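Long-range contacts in HAD hydrolase, family IA, variant 3 (Entamoeba histolytica, PDB 6W04), which probably works as a magnesium-dependent hydrolase of the haloacid dehalogenase (HAD) superfamily, perhaps in carbohydrate metabolism: residues A3-F8 with S162-F167; L12-P17 with K86-A91; F105-S110 with E127-D132; I131-F136 with K155-S160; T183-A188 with L204-F209. All blocks are in the same frame, centred on the assembly; numbering follows the deposited sequence.

Contact 1 of 5, residues A3-F8 with S162-F167; sequences AVLFDF and SHCIVF. With MG (magnesium ion), chain B.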
# COMPACT_ATOMS: atom_id res chain seq x y z
N ALA A 3 9.24 -8.01 -13.57
CA ALA A 3 8.48 -6.82 -13.24
C ALA A 3 8.69 -6.46 -11.78
O ALA A 3 9.18 -7.27 -10.98
CB ALA A 3 6.98 -7.01 -13.53
N VAL A 4 8.32 -5.23 -11.45
CA VAL A 4 8.25 -4.74 -10.08
C VAL A 4 6.82 -4.29 -9.81
O VAL A 4 6.25 -3.52 -10.59
CB VAL A 4 9.21 -3.57 -9.84
CG1 VAL A 4 9.08 -3.05 -8.41
CG2 VAL A 4 10.64 -3.97 -10.18
N LEU A 5 6.25 -4.74 -8.70
CA LEU A 5 4.89 -4.36 -8.33
C LEU A 5 4.99 -3.55 -7.04
O LEU A 5 5.41 -4.08 -6.01
CB LEU A 5 4.01 -5.60 -8.14
CG LEU A 5 4.18 -6.64 -9.26
CD1 LEU A 5 3.34 -7.91 -9.01
CD2 LEU A 5 3.86 -6.01 -10.64
N PHE A 6 4.67 -2.25 -7.11
CA PHE A 6 4.72 -1.39 -5.93
C PHE A 6 3.36 -1.29 -5.24
O PHE A 6 2.37 -0.87 -5.85
CB PHE A 6 5.13 0.04 -6.29
CG PHE A 6 6.51 0.18 -6.89
CD1 PHE A 6 7.61 0.44 -6.08
CD2 PHE A 6 6.68 0.17 -8.27
CE1 PHE A 6 8.88 0.63 -6.63
CE2 PHE A 6 7.96 0.33 -8.83
CZ PHE A 6 9.04 0.57 -8.01
N ASP A 7 3.34 -1.59 -3.94
CA ASP A 7 2.25 -1.10 -3.10
C ASP A 7 2.34 0.42 -3.01
O ASP A 7 3.41 0.99 -3.22
CB ASP A 7 2.35 -1.71 -1.71
CG ASP A 7 1.26 -1.24 -0.78
OD1 ASP A 7 0.07 -1.25 -1.18
OD2 ASP A 7 1.59 -0.89 0.37
N PHE A 8 1.23 1.08 -2.68
CA PHE A 8 1.28 2.54 -2.65
C PHE A 8 1.29 3.09 -1.22
O PHE A 8 2.32 3.62 -0.78
CB PHE A 8 0.16 3.15 -3.48
CG PHE A 8 0.37 4.61 -3.74
CD1 PHE A 8 1.21 5.03 -4.77
CD2 PHE A 8 -0.18 5.56 -2.90
CE1 PHE A 8 1.45 6.37 -4.99
CE2 PHE A 8 0.04 6.91 -3.13
CZ PHE A 8 0.86 7.31 -4.17
N SER A 162 5.93 -15.18 -10.46
CA SER A 162 7.06 -15.66 -9.67
C SER A 162 8.38 -15.02 -10.08
O SER A 162 9.41 -15.29 -9.45
CB SER A 162 7.17 -17.19 -9.75
OG SER A 162 7.27 -17.62 -11.09
N HIS A 163 8.38 -14.18 -11.10
CA HIS A 163 9.55 -13.37 -11.42
C HIS A 163 9.29 -11.90 -11.14
O HIS A 163 9.93 -11.02 -11.73
CB HIS A 163 9.97 -13.63 -12.86
CG HIS A 163 10.30 -15.06 -13.13
ND1 HIS A 163 9.45 -15.92 -13.79
CD2 HIS A 163 11.37 -15.81 -12.75
CE1 HIS A 163 9.99 -17.12 -13.84
NE2 HIS A 163 11.16 -17.08 -13.22
N CYS A 164 8.36 -11.62 -10.23
CA CYS A 164 8.03 -10.26 -9.83
C CYS A 164 8.58 -9.96 -8.44
O CYS A 164 8.46 -10.78 -7.52
CB CYS A 164 6.51 -10.03 -9.82
SG CYS A 164 5.77 -9.93 -11.47
N ILE A 165 9.16 -8.77 -8.29
CA ILE A 165 9.41 -8.16 -7.00
C ILE A 165 8.17 -7.39 -6.57
O ILE A 165 7.55 -6.68 -7.37
CB ILE A 165 10.64 -7.24 -7.06
CG1 ILE A 165 11.90 -8.07 -7.29
CG2 ILE A 165 10.74 -6.41 -5.79
CD1 ILE A 165 12.31 -8.96 -6.10
N VAL A 166 7.80 -7.53 -5.29
CA VAL A 166 6.76 -6.73 -4.66
C VAL A 166 7.38 -5.97 -3.50
O VAL A 166 8.07 -6.57 -2.66
CB VAL A 166 5.59 -7.60 -4.18
CG1 VAL A 166 4.61 -6.76 -3.33
CG2 VAL A 166 4.89 -8.24 -5.37
N PHE A 167 7.17 -4.65 -3.47
CA PHE A 167 7.53 -3.80 -2.34
C PHE A 167 6.27 -3.59 -1.50
O PHE A 167 5.24 -3.16 -2.03
CB PHE A 167 8.07 -2.45 -2.80
CG PHE A 167 9.46 -2.51 -3.41
CD1 PHE A 167 9.65 -2.43 -4.78
CD2 PHE A 167 10.58 -2.62 -2.60
CE1 PHE A 167 10.93 -2.45 -5.35
CE2 PHE A 167 11.87 -2.67 -3.14
CZ PHE A 167 12.03 -2.58 -4.52
MG MG B . 0.70 -0.44 2.17
O HOH W 1 0.28 -2.53 2.20
O HOH W 2 0.10 0.18 4.20

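Contact 2 of 5, residues L12-P17 with K86-A91; sequences LIFDTP and KLCDGA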
# COMPACT_ATOMS: atom_id res chain seq x y z
N LEU A 12 5.08 3.68 -1.19
CA LEU A 12 5.53 4.79 -2.03
C LEU A 12 5.33 6.15 -1.38
O LEU A 12 6.06 7.10 -1.71
CB LEU A 12 4.82 4.75 -3.39
CG LEU A 12 5.40 3.73 -4.37
CD1 LEU A 12 4.57 3.64 -5.64
CD2 LEU A 12 6.88 4.06 -4.73
N ILE A 13 4.36 6.29 -0.48
CA ILE A 13 4.24 7.47 0.36
C ILE A 13 4.09 7.03 1.82
O ILE A 13 3.46 6.01 2.10
CB ILE A 13 3.06 8.38 -0.06
CG1 ILE A 13 1.70 7.65 0.05
CG2 ILE A 13 3.26 8.92 -1.48
CD1 ILE A 13 0.48 8.64 -0.17
N PHE A 14 4.71 7.77 2.74
CA PHE A 14 4.64 7.38 4.16
C PHE A 14 3.45 8.12 4.77
O PHE A 14 3.60 9.12 5.47
CB PHE A 14 5.95 7.68 4.88
CG PHE A 14 7.09 6.74 4.51
CD1 PHE A 14 7.05 5.97 3.35
CD2 PHE A 14 8.20 6.61 5.35
CE1 PHE A 14 8.10 5.11 3.01
CE2 PHE A 14 9.27 5.75 5.01
CZ PHE A 14 9.21 5.00 3.84
N ASP A 15 2.25 7.62 4.49
CA ASP A 15 1.01 8.30 4.89
C ASP A 15 0.33 7.65 6.08
O ASP A 15 -0.78 8.04 6.43
CB ASP A 15 0.03 8.38 3.71
CG ASP A 15 -0.37 7.00 3.17
OD1 ASP A 15 0.34 6.00 3.42
OD2 ASP A 15 -1.42 6.91 2.49
N THR A 16 0.97 6.69 6.74
CA THR A 16 0.32 6.10 7.91
C THR A 16 -0.02 7.14 8.98
O THR A 16 -1.15 7.10 9.50
CB THR A 16 1.17 4.96 8.47
OG1 THR A 16 1.29 3.95 7.46
CG2 THR A 16 0.49 4.36 9.73
N PRO A 17 0.87 8.08 9.35
CA PRO A 17 0.46 9.07 10.37
C PRO A 17 -0.77 9.85 9.97
O PRO A 17 -1.64 10.12 10.81
CB PRO A 17 1.70 9.96 10.50
CG PRO A 17 2.86 9.04 10.18
CD PRO A 17 2.30 8.23 9.00
N LYS A 86 5.63 13.44 0.15
CA LYS A 86 6.23 13.22 -1.16
C LYS A 86 6.39 11.72 -1.42
O LYS A 86 6.34 10.90 -0.49
CB LYS A 86 7.60 13.90 -1.26
CG LYS A 86 7.55 15.41 -1.18
CD LYS A 86 8.95 16.01 -1.09
CE LYS A 86 8.87 17.53 -0.95
NZ LYS A 86 8.04 17.94 0.22
N LEU A 87 6.61 11.37 -2.68
CA LEU A 87 7.00 10.00 -2.99
C LEU A 87 8.29 9.66 -2.26
O LEU A 87 9.18 10.50 -2.14
CB LEU A 87 7.18 9.82 -4.50
CG LEU A 87 5.91 9.77 -5.35
CD1 LEU A 87 6.28 9.73 -6.82
CD2 LEU A 87 5.05 8.57 -4.99
N CYS A 88 8.36 8.43 -1.75
CA CYS A 88 9.47 7.99 -0.92
C CYS A 88 10.82 8.25 -1.60
O CYS A 88 10.93 8.19 -2.83
CB CYS A 88 9.30 6.50 -0.59
SG CYS A 88 10.63 5.79 0.39
N ASP A 89 11.82 8.58 -0.79
CA ASP A 89 13.18 8.81 -1.31
C ASP A 89 13.61 7.67 -2.22
O ASP A 89 13.40 6.50 -1.90
CB ASP A 89 14.19 8.95 -0.17
CG ASP A 89 14.08 10.27 0.57
OD1 ASP A 89 13.34 11.17 0.13
OD2 ASP A 89 14.75 10.39 1.62
N GLY A 90 14.20 8.02 -3.35
CA GLY A 90 14.71 7.03 -4.28
C GLY A 90 13.68 6.42 -5.21
O GLY A 90 14.06 5.78 -6.19
N ALA A 91 12.38 6.61 -4.94
CA ALA A 91 11.36 5.97 -5.75
C ALA A 91 11.43 6.43 -7.20
O ALA A 91 11.48 5.61 -8.13
CB ALA A 91 9.98 6.23 -5.16
O HOH W 3 6.47 9.79 1.88

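Contact 3 of 5, residues F105-S110 with E127-D132; sequences FTIATS and EWFDID. With EDO (1,2-ethanediol), chain C.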
# COMPACT_ATOMS: atom_id res chain seq x y z
N PHE A 105 6.74 -2.12 -14.62
CA PHE A 105 6.41 -1.95 -13.21
C PHE A 105 5.07 -1.26 -13.12
O PHE A 105 4.68 -0.50 -14.01
CB PHE A 105 7.49 -1.15 -12.45
CG PHE A 105 7.76 0.23 -13.01
CD1 PHE A 105 7.11 1.34 -12.50
CD2 PHE A 105 8.69 0.41 -14.04
CE1 PHE A 105 7.36 2.63 -12.99
CE2 PHE A 105 8.95 1.70 -14.56
CZ PHE A 105 8.30 2.81 -14.03
N THR A 106 4.36 -1.52 -12.03
CA THR A 106 3.10 -0.83 -11.82
C THR A 106 2.82 -0.75 -10.33
O THR A 106 3.54 -1.32 -9.50
CB THR A 106 1.94 -1.53 -12.56
OG1 THR A 106 0.80 -0.66 -12.54
CG2 THR A 106 1.57 -2.88 -11.88
N ILE A 107 1.73 -0.06 -10.01
CA ILE A 107 1.24 0.12 -8.65
C ILE A 107 0.05 -0.80 -8.44
O ILE A 107 -0.81 -0.96 -9.33
CB ILE A 107 0.84 1.58 -8.42
CG1 ILE A 107 2.08 2.46 -8.29
CG2 ILE A 107 -0.05 1.69 -7.15
CD1 ILE A 107 1.79 3.99 -8.45
N ALA A 108 -0.01 -1.42 -7.25
CA ALA A 108 -1.20 -2.09 -6.75
C ALA A 108 -1.53 -1.47 -5.40
O ALA A 108 -0.64 -1.26 -4.58
CB ALA A 108 -0.99 -3.59 -6.63
N THR A 109 -2.79 -1.15 -5.17
CA THR A 109 -3.15 -0.55 -3.90
C THR A 109 -4.51 -1.09 -3.47
O THR A 109 -5.35 -1.42 -4.30
CB THR A 109 -3.17 0.99 -3.99
OG1 THR A 109 -3.67 1.55 -2.77
CG2 THR A 109 -4.02 1.47 -5.14
N SER A 110 -4.70 -1.18 -2.15
CA SER A 110 -6.01 -1.48 -1.59
C SER A 110 -6.95 -0.28 -1.65
O SER A 110 -8.13 -0.43 -1.35
CB SER A 110 -5.91 -1.91 -0.13
OG SER A 110 -5.08 -3.04 0.05
N GLU A 127 3.45 10.35 -15.24
CA GLU A 127 4.82 10.52 -15.72
C GLU A 127 5.53 9.18 -15.87
O GLU A 127 6.36 9.01 -16.76
CB GLU A 127 5.61 11.43 -14.77
CG GLU A 127 5.45 12.91 -14.98
CD GLU A 127 6.33 13.44 -16.11
OE1 GLU A 127 7.04 12.63 -16.74
OE2 GLU A 127 6.31 14.66 -16.36
N TRP A 128 5.21 8.21 -14.99
CA TRP A 128 5.92 6.93 -14.94
C TRP A 128 5.04 5.72 -15.12
O TRP A 128 5.57 4.64 -15.42
CB TRP A 128 6.68 6.78 -13.62
CG TRP A 128 7.45 8.00 -13.25
CD1 TRP A 128 8.69 8.35 -13.70
CD2 TRP A 128 7.03 9.03 -12.36
NE1 TRP A 128 9.07 9.55 -13.13
CE2 TRP A 128 8.07 9.99 -12.31
CE3 TRP A 128 5.88 9.24 -11.59
CZ2 TRP A 128 7.99 11.13 -11.52
CZ3 TRP A 128 5.80 10.38 -10.82
CH2 TRP A 128 6.85 11.32 -10.79
N PHE A 129 3.72 5.85 -14.96
CA PHE A 129 2.78 4.74 -14.95
C PHE A 129 1.72 4.92 -16.02
O PHE A 129 1.16 6.01 -16.17
CB PHE A 129 2.09 4.64 -13.58
CG PHE A 129 3.03 4.29 -12.47
CD1 PHE A 129 3.30 2.96 -12.18
CD2 PHE A 129 3.67 5.28 -11.75
CE1 PHE A 129 4.17 2.62 -11.16
CE2 PHE A 129 4.56 4.94 -10.73
CZ PHE A 129 4.81 3.61 -10.44
N ASP A 130 1.42 3.84 -16.73
CA ASP A 130 0.20 3.76 -17.51
C ASP A 130 -0.97 3.68 -16.53
O ASP A 130 -1.09 2.68 -15.81
CB ASP A 130 0.24 2.54 -18.43
CG ASP A 130 -0.98 2.40 -19.32
OD1 ASP A 130 -2.04 3.01 -19.02
OD2 ASP A 130 -0.89 1.67 -20.33
N ILE A 131 -1.82 4.72 -16.51
CA ILE A 131 -2.88 4.80 -15.50
C ILE A 131 -3.83 3.61 -15.60
O ILE A 131 -4.44 3.22 -14.61
CB ILE A 131 -3.67 6.13 -15.59
CG1 ILE A 131 -4.36 6.30 -16.94
CG2 ILE A 131 -2.79 7.33 -15.31
CD1 ILE A 131 -5.17 7.58 -17.03
N ASP A 132 -3.97 3.03 -16.79
CA ASP A 132 -4.88 1.89 -16.95
C ASP A 132 -4.31 0.58 -16.41
O ASP A 132 -5.08 -0.37 -16.23
CB ASP A 132 -5.24 1.74 -18.44
CG ASP A 132 -6.16 0.56 -18.72
OD1 ASP A 132 -7.20 0.42 -18.04
OD2 ASP A 132 -5.84 -0.23 -19.64
C1 EDO C . -2.33 0.00 2.38
O1 EDO C . -1.22 -0.19 1.51
C2 EDO C . -3.41 -0.79 1.72
O2 EDO C . -2.71 -1.90 1.16
O HOH W 4 5.09 1.75 -15.48
O HOH W 5 1.00 1.23 -14.69

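Contact 4 of 5, residues I131-F136 with K155-S160; sequences IDKIIF and KKLGVS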
# COMPACT_ATOMS: atom_id res chain seq x y z
N ILE A 131 -1.82 4.72 -16.51
CA ILE A 131 -2.88 4.80 -15.50
C ILE A 131 -3.83 3.61 -15.60
O ILE A 131 -4.44 3.22 -14.61
CB ILE A 131 -3.67 6.13 -15.59
CG1 ILE A 131 -4.36 6.30 -16.94
CG2 ILE A 131 -2.79 7.33 -15.31
CD1 ILE A 131 -5.17 7.58 -17.03
N ASP A 132 -3.97 3.03 -16.79
CA ASP A 132 -4.88 1.89 -16.95
C ASP A 132 -4.31 0.58 -16.41
O ASP A 132 -5.08 -0.37 -16.23
CB ASP A 132 -5.24 1.74 -18.44
CG ASP A 132 -6.16 0.56 -18.72
OD1 ASP A 132 -7.20 0.42 -18.04
OD2 ASP A 132 -5.84 -0.23 -19.64
N LYS A 133 -3.01 0.51 -16.11
CA LYS A 133 -2.39 -0.67 -15.50
C LYS A 133 -2.18 -0.53 -14.00
O LYS A 133 -1.59 -1.43 -13.39
CB LYS A 133 -1.05 -0.99 -16.18
CG LYS A 133 -1.18 -1.28 -17.70
CD LYS A 133 0.16 -1.62 -18.32
CE LYS A 133 0.00 -1.97 -19.80
NZ LYS A 133 1.31 -2.18 -20.48
N ILE A 134 -2.60 0.57 -13.39
CA ILE A 134 -2.58 0.69 -11.94
C ILE A 134 -3.72 -0.16 -11.38
O ILE A 134 -4.87 -0.02 -11.80
CB ILE A 134 -2.72 2.16 -11.50
CG1 ILE A 134 -1.48 2.98 -11.91
CG2 ILE A 134 -2.99 2.26 -10.00
CD1 ILE A 134 -1.62 4.46 -11.65
N ILE A 135 -3.39 -1.08 -10.48
CA ILE A 135 -4.39 -1.96 -9.89
C ILE A 135 -4.86 -1.34 -8.59
O ILE A 135 -4.05 -1.03 -7.72
CB ILE A 135 -3.85 -3.38 -9.65
CG1 ILE A 135 -3.25 -3.96 -10.95
CG2 ILE A 135 -4.96 -4.29 -9.10
CD1 ILE A 135 -4.16 -3.83 -12.15
N PHE A 136 -6.17 -1.16 -8.46
CA PHE A 136 -6.76 -0.62 -7.25
C PHE A 136 -8.01 -1.41 -6.89
O PHE A 136 -8.49 -2.24 -7.67
CB PHE A 136 -7.08 0.88 -7.41
CG PHE A 136 -8.10 1.17 -8.46
CD1 PHE A 136 -9.44 1.24 -8.13
CD2 PHE A 136 -7.71 1.37 -9.79
CE1 PHE A 136 -10.39 1.51 -9.10
CE2 PHE A 136 -8.67 1.65 -10.77
CZ PHE A 136 -10.01 1.71 -10.44
N LYS A 155 -0.65 -10.12 -14.30
CA LYS A 155 -1.36 -10.40 -15.54
C LYS A 155 -1.53 -9.14 -16.38
O LYS A 155 -1.46 -9.19 -17.61
CB LYS A 155 -2.71 -11.04 -15.24
CG LYS A 155 -3.59 -11.27 -16.47
CD LYS A 155 -4.85 -12.04 -16.10
CE LYS A 155 -5.93 -11.94 -17.16
NZ LYS A 155 -7.18 -12.61 -16.70
N LYS A 156 -1.74 -7.99 -15.72
CA LYS A 156 -1.86 -6.73 -16.45
C LYS A 156 -0.55 -6.38 -17.16
O LYS A 156 -0.56 -5.86 -18.27
CB LYS A 156 -2.26 -5.61 -15.49
CG LYS A 156 -2.89 -4.40 -16.15
CD LYS A 156 -4.27 -4.72 -16.70
CE LYS A 156 -4.97 -3.48 -17.22
NZ LYS A 156 -6.31 -3.80 -17.74
N LEU A 157 0.59 -6.68 -16.54
CA LEU A 157 1.87 -6.42 -17.18
C LEU A 157 2.30 -7.54 -18.11
O LEU A 157 3.32 -7.39 -18.80
CB LEU A 157 2.94 -6.17 -16.13
CG LEU A 157 2.75 -4.91 -15.27
CD1 LEU A 157 3.93 -4.72 -14.32
CD2 LEU A 157 2.58 -3.69 -16.17
N GLY A 158 1.55 -8.64 -18.16
CA GLY A 158 1.88 -9.73 -19.06
C GLY A 158 3.10 -10.53 -18.65
O GLY A 158 3.80 -11.06 -19.52
N VAL A 159 3.36 -10.64 -17.35
CA VAL A 159 4.56 -11.26 -16.82
C VAL A 159 4.15 -12.39 -15.87
O VAL A 159 3.00 -12.50 -15.46
CB VAL A 159 5.46 -10.24 -16.08
CG1 VAL A 159 5.93 -9.15 -17.05
CG2 VAL A 159 4.71 -9.64 -14.88
N SER A 160 5.12 -13.23 -15.54
CA SER A 160 4.91 -14.33 -14.61
C SER A 160 5.11 -13.84 -13.19
O SER A 160 6.12 -13.19 -12.89
CB SER A 160 5.86 -15.49 -14.93
OG SER A 160 6.36 -16.06 -13.73

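Contact 5 of 5, residues T183-A188 with L204-F209; sequences TPIGIA and LAIHTF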
# COMPACT_ATOMS: atom_id res chain seq x y z
N THR A 183 8.21 -12.28 -4.97
CA THR A 183 9.27 -12.15 -3.97
C THR A 183 9.17 -10.79 -3.30
O THR A 183 9.38 -9.76 -3.98
CB THR A 183 10.64 -12.34 -4.60
OG1 THR A 183 10.76 -13.69 -5.09
CG2 THR A 183 11.75 -12.08 -3.58
N PRO A 184 8.86 -10.71 -2.01
CA PRO A 184 8.61 -9.41 -1.38
C PRO A 184 9.87 -8.80 -0.78
O PRO A 184 10.75 -9.48 -0.25
CB PRO A 184 7.61 -9.75 -0.27
CG PRO A 184 8.06 -11.14 0.19
CD PRO A 184 8.68 -11.82 -1.05
N ILE A 185 9.94 -7.48 -0.87
CA ILE A 185 10.95 -6.67 -0.19
C ILE A 185 10.19 -5.69 0.70
O ILE A 185 9.34 -4.94 0.22
CB ILE A 185 11.87 -5.93 -1.18
CG1 ILE A 185 12.63 -6.94 -2.06
CG2 ILE A 185 12.82 -4.99 -0.42
CD1 ILE A 185 13.58 -6.31 -3.11
N GLY A 186 10.47 -5.73 2.00
CA GLY A 186 9.72 -4.90 2.93
C GLY A 186 10.21 -3.46 2.89
O GLY A 186 11.39 -3.19 2.66
N ILE A 187 9.26 -2.53 3.07
CA ILE A 187 9.56 -1.12 3.24
C ILE A 187 9.32 -0.77 4.70
O ILE A 187 8.19 -0.92 5.20
CB ILE A 187 8.72 -0.23 2.31
CG1 ILE A 187 9.10 -0.46 0.83
CG2 ILE A 187 8.93 1.23 2.66
CD1 ILE A 187 10.56 -0.18 0.50
N ALA A 188 10.37 -0.31 5.39
CA ALA A 188 10.30 -0.09 6.84
C ALA A 188 9.69 1.28 7.19
O ALA A 188 10.29 2.10 7.89
CB ALA A 188 11.69 -0.26 7.46
N LEU A 204 14.56 -9.48 2.71
CA LEU A 204 15.22 -8.20 2.52
C LEU A 204 14.21 -7.13 2.89
O LEU A 204 13.05 -7.23 2.52
CB LEU A 204 15.70 -8.02 1.08
CG LEU A 204 16.64 -6.84 0.83
CD1 LEU A 204 18.03 -7.15 1.36
CD2 LEU A 204 16.71 -6.52 -0.64
N ALA A 205 14.65 -6.14 3.66
CA ALA A 205 13.81 -4.99 3.96
C ALA A 205 14.69 -3.76 3.95
O ALA A 205 15.88 -3.84 4.24
CB ALA A 205 13.08 -5.17 5.31
N ILE A 206 14.11 -2.62 3.56
CA ILE A 206 14.87 -1.38 3.41
C ILE A 206 14.06 -0.21 3.96
O ILE A 206 12.84 -0.29 4.13
CB ILE A 206 15.26 -1.10 1.94
CG1 ILE A 206 13.99 -0.97 1.09
CG2 ILE A 206 16.21 -2.18 1.43
CD1 ILE A 206 14.23 -0.72 -0.39
N HIS A 207 14.77 0.89 4.21
CA HIS A 207 14.11 2.10 4.70
C HIS A 207 13.55 2.93 3.56
O HIS A 207 12.42 3.42 3.65
CB HIS A 207 15.08 2.93 5.55
CG HIS A 207 15.48 2.26 6.82
ND1 HIS A 207 16.72 1.68 7.00
CD2 HIS A 207 14.80 2.06 7.98
CE1 HIS A 207 16.78 1.15 8.22
NE2 HIS A 207 15.64 1.37 8.83
N THR A 208 14.33 3.11 2.49
CA THR A 208 13.91 3.88 1.32
C THR A 208 14.42 3.19 0.05
O THR A 208 15.25 2.28 0.10
CB THR A 208 14.44 5.31 1.34
OG1 THR A 208 15.81 5.31 0.90
CG2 THR A 208 14.36 5.91 2.73
N PHE A 209 13.95 3.67 -1.11
CA PHE A 209 14.39 3.05 -2.36
C PHE A 209 15.82 3.42 -2.74
O PHE A 209 16.36 2.82 -3.67
CB PHE A 209 13.40 3.38 -3.48
CG PHE A 209 12.03 2.80 -3.24
CD1 PHE A 209 11.74 1.50 -3.65
CD2 PHE A 209 11.08 3.51 -2.52
CE1 PHE A 209 10.49 0.94 -3.39
CE2 PHE A 209 9.83 2.95 -2.24
CZ PHE A 209 9.53 1.67 -2.68

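Contact 1 of 5, residues A3-F8 with S162-F167
Four backbone hydrogen bonds tie Ala3-Asp7 to Cys164-Phe167 in parallel register. Ile165 N reaches Ala3 O, Leu5 N reaches Ile165 O at 2.7 Å, Phe167 N reaches Leu5 O, and Asp7 N closes the row on Phe167 O at 3.1 Å. The apolar side chains divide between the two faces of the sheet. On one, Cys164 SG lies 3.8 Å from Ala3 CB, and Leu5 CD1 touches both Cys164 CB and Val166 CG2. On the other, the Phe6 and Phe167 rings are nearly parallel, planes at 15°, but offset with little overlap; Phe6 CE1 to Phe167 CD1 is 3.7 Å. Val4 CG1, anti to its backbone N (chi1 178°), meets the edge of the Phe167 ring at CE1. Metal binding takes over at the strand end: Asp7 OD2 holds the magnesium ion at 2.1 Å, while OD1 is salt-bridged to Lys144. With Asn9 and Asp169 completing the protein ligands, this is the metal site at the C-terminal edge of a HAD Rossmann-like core.

Contact 2 of 5, residues L12-P17 with K86-A91
Phe14 CG stands anti to its carbonyl carbon (chi1 -73°), and Cys88 SG stands anti to its own backbone N (chi1 178°), on the side where the Phe14 ring lies. The sulfur comes 3.7 Å from Phe14 CE1 and approaches the ring obliquely, 49° off the normal, as a sulfur-aromatic contact. Beside this pair, Leu12 O accepts a 2.7 Å hydrogen bond from Cys88 N. A water bridges the next step, accepting from Phe14 N and donating to Lys86 O at 2.6 Å. Apolar branches pack around these bonds: Leu87 CD2 lies 4.0 Å from Ile13 CG2, and Leu12 CD2 is 3.8 Å from Ala91 CB. Ala91 opens helix 91-100 at the end of a type II turn begun by Cys88. The contact thus joins the loop leading from the Asp7-Asn9 metal site into helix 16-31 to the loop before helix 91-100. Across it the polar link is one direct bond and one bridging water; the other touches are mainly apolar or sulfur-aromatic.

Contact 3 of 5, residues F105-S110 with E127-D132
The extended chain of 105-109 runs past the irregular loop 127-132 without a direct hydrogen bond, Thr106 CA and Phe129 CA being 6.4 Å apart at the nearest. The Phe129 ring lies between side chains on both its faces. Over one lies Ile107 CD1, 3.7 Å from the ring centroid and close to its normal, a CH-pi contact. Toward the opposite face comes the edge of the Phe105 ring in an offset T-shaped pair, planes at 84°, with Phe105 CD1 3.5 Å from Phe129 CE1. Phe105 CG stands between its backbone N and carbonyl carbon (chi1 57°). In the Rossmann-like core this joins a strand next to 3-7 to the return loop after helix 113-123, which leads on to the edge strand 135-137; Phe95 of helix 91-100 adds a further edge-to-face partner for Phe129. Two waters link the segments: one donates to the backbone oxygens Phe105 O and Trp128 O, the other to the Thr106 hydroxyl OG1 and, at 2.8 Å, to Asp130 O. Thr106 OG1 is also bonded to Lys133 O. Within the loop, Asp132 N meets Asp130 OD1 from above the carboxylate plane, an Asx turn.

Contact 4 of 5, residues I131-F136 with K155-S160
Lys156 lays its aliphatic chain against Asp132 and Lys133, where the C-terminal end of helix 148-157 covers the turn into edge strand 135-137 of the Rossmann-like sheet. Its CG packs 3.8 Å from Lys133 CA and almost as near to Lys133 CB. Farther out, Lys156 CE comes 3.3 Å from Asp132 O. The Lys156 chain reaches this carbonyl through a bend at chi2 (70°), which turns CD away from a straight course. Next to it, Lys133 is extended beyond CG and obliquely crosses Leu157, with CD 3.8 Å from Leu157 CD2. Ile135 CD1 approaches Lys156 CB more loosely, at 4.2 Å. No hydrogen bond joins the two segments; the touches are mostly carbon to carbon, apart from Lys156 CE on the Asp132 carbonyl oxygen, and the residues mostly lie at the surface.

Around this first shell, both partners are fixed by neighbours. The backbone of Ile135 bonds to Ile107 and Thr109, which seats the 131-136 chain beside strand 105-112. On the helix side, Leu157 also packs against Ala3 and Leu5 of the central strand. Gly158, with positive phi (72°), ends the helix in a Schellman motif. Opposite charges at the surface may attract one another weakly across the solvent-facing side, but they stay beyond salt-bridge range: Asp132 OD2 and Lys156 NZ are 4.1 Å apart.

Contact 5 of 5, residues T183-A188 with L204-F209
One face of the Phe209 ring is covered by Ile187, whose CD1 makes a CH-pi contact 4.2 Å from the centroid and 27° off the normal; its closest ring atom is Phe209 CZ, 3.8 Å away. Phe167 of the neighbouring strand adds an edge-to-face partner to the same ring. The His207 imidazole is met obliquely, its CD2 lying 3.9 Å from Ala188 CB. Ile187 CD1 touches Ile206 CG1 as well, at 3.6 Å. The Ile206 chi1 of 60° places CG1 between the backbone N and the carbonyl carbon, where it meets that methyl. Farther back along the strand, Ile185 runs alongside Leu204, Ile185 CD1 nearest Leu204 CD2.

Three backbone bonds set the parallel register: Gly186 N to Leu204 O, Ile206 N to Gly186 O at 2.9 Å, and Ala188 N to Ile206 O at 2.8 Å. Gly186 and Ala205 pair closely, their CA atoms 4.2 Å apart. Helix 193-197 links the two strands as a beta-alpha-beta crossover, with Leu196 resting on Ala188 and Ala205. Backbone bonds thus hold the last strand of the sheet in line, while the side-chain contacts with 183-188 are van der Waals touches without charge pairing.

In the fold
Contacts 1, 3 and 5 are buried, contact 2 is partly so, and contact 4 lies at the surface. All but contact 2 reach the same six-stranded parallel sheet: contact 1 joins two central strands, contact 5 adds an outermost one, and contacts 3 and 4 work near the other edge, sharing Ile131 and Asp132. Contact 2 lies among loops but touches contact 1 through Phe8 and Ile13, and contact 5 through Asp89 and Phe209. Chemistry follows place: strand-to-strand hydrogen bonds in contacts 1 and 5, a single backbone bond, a water and a sulfur-aromatic touch in contact 2, aromatic faces and bridging waters in contact 3, lysine methylenes in contact 4. Contact 1 alone holds a magnesium ligand, Asp7.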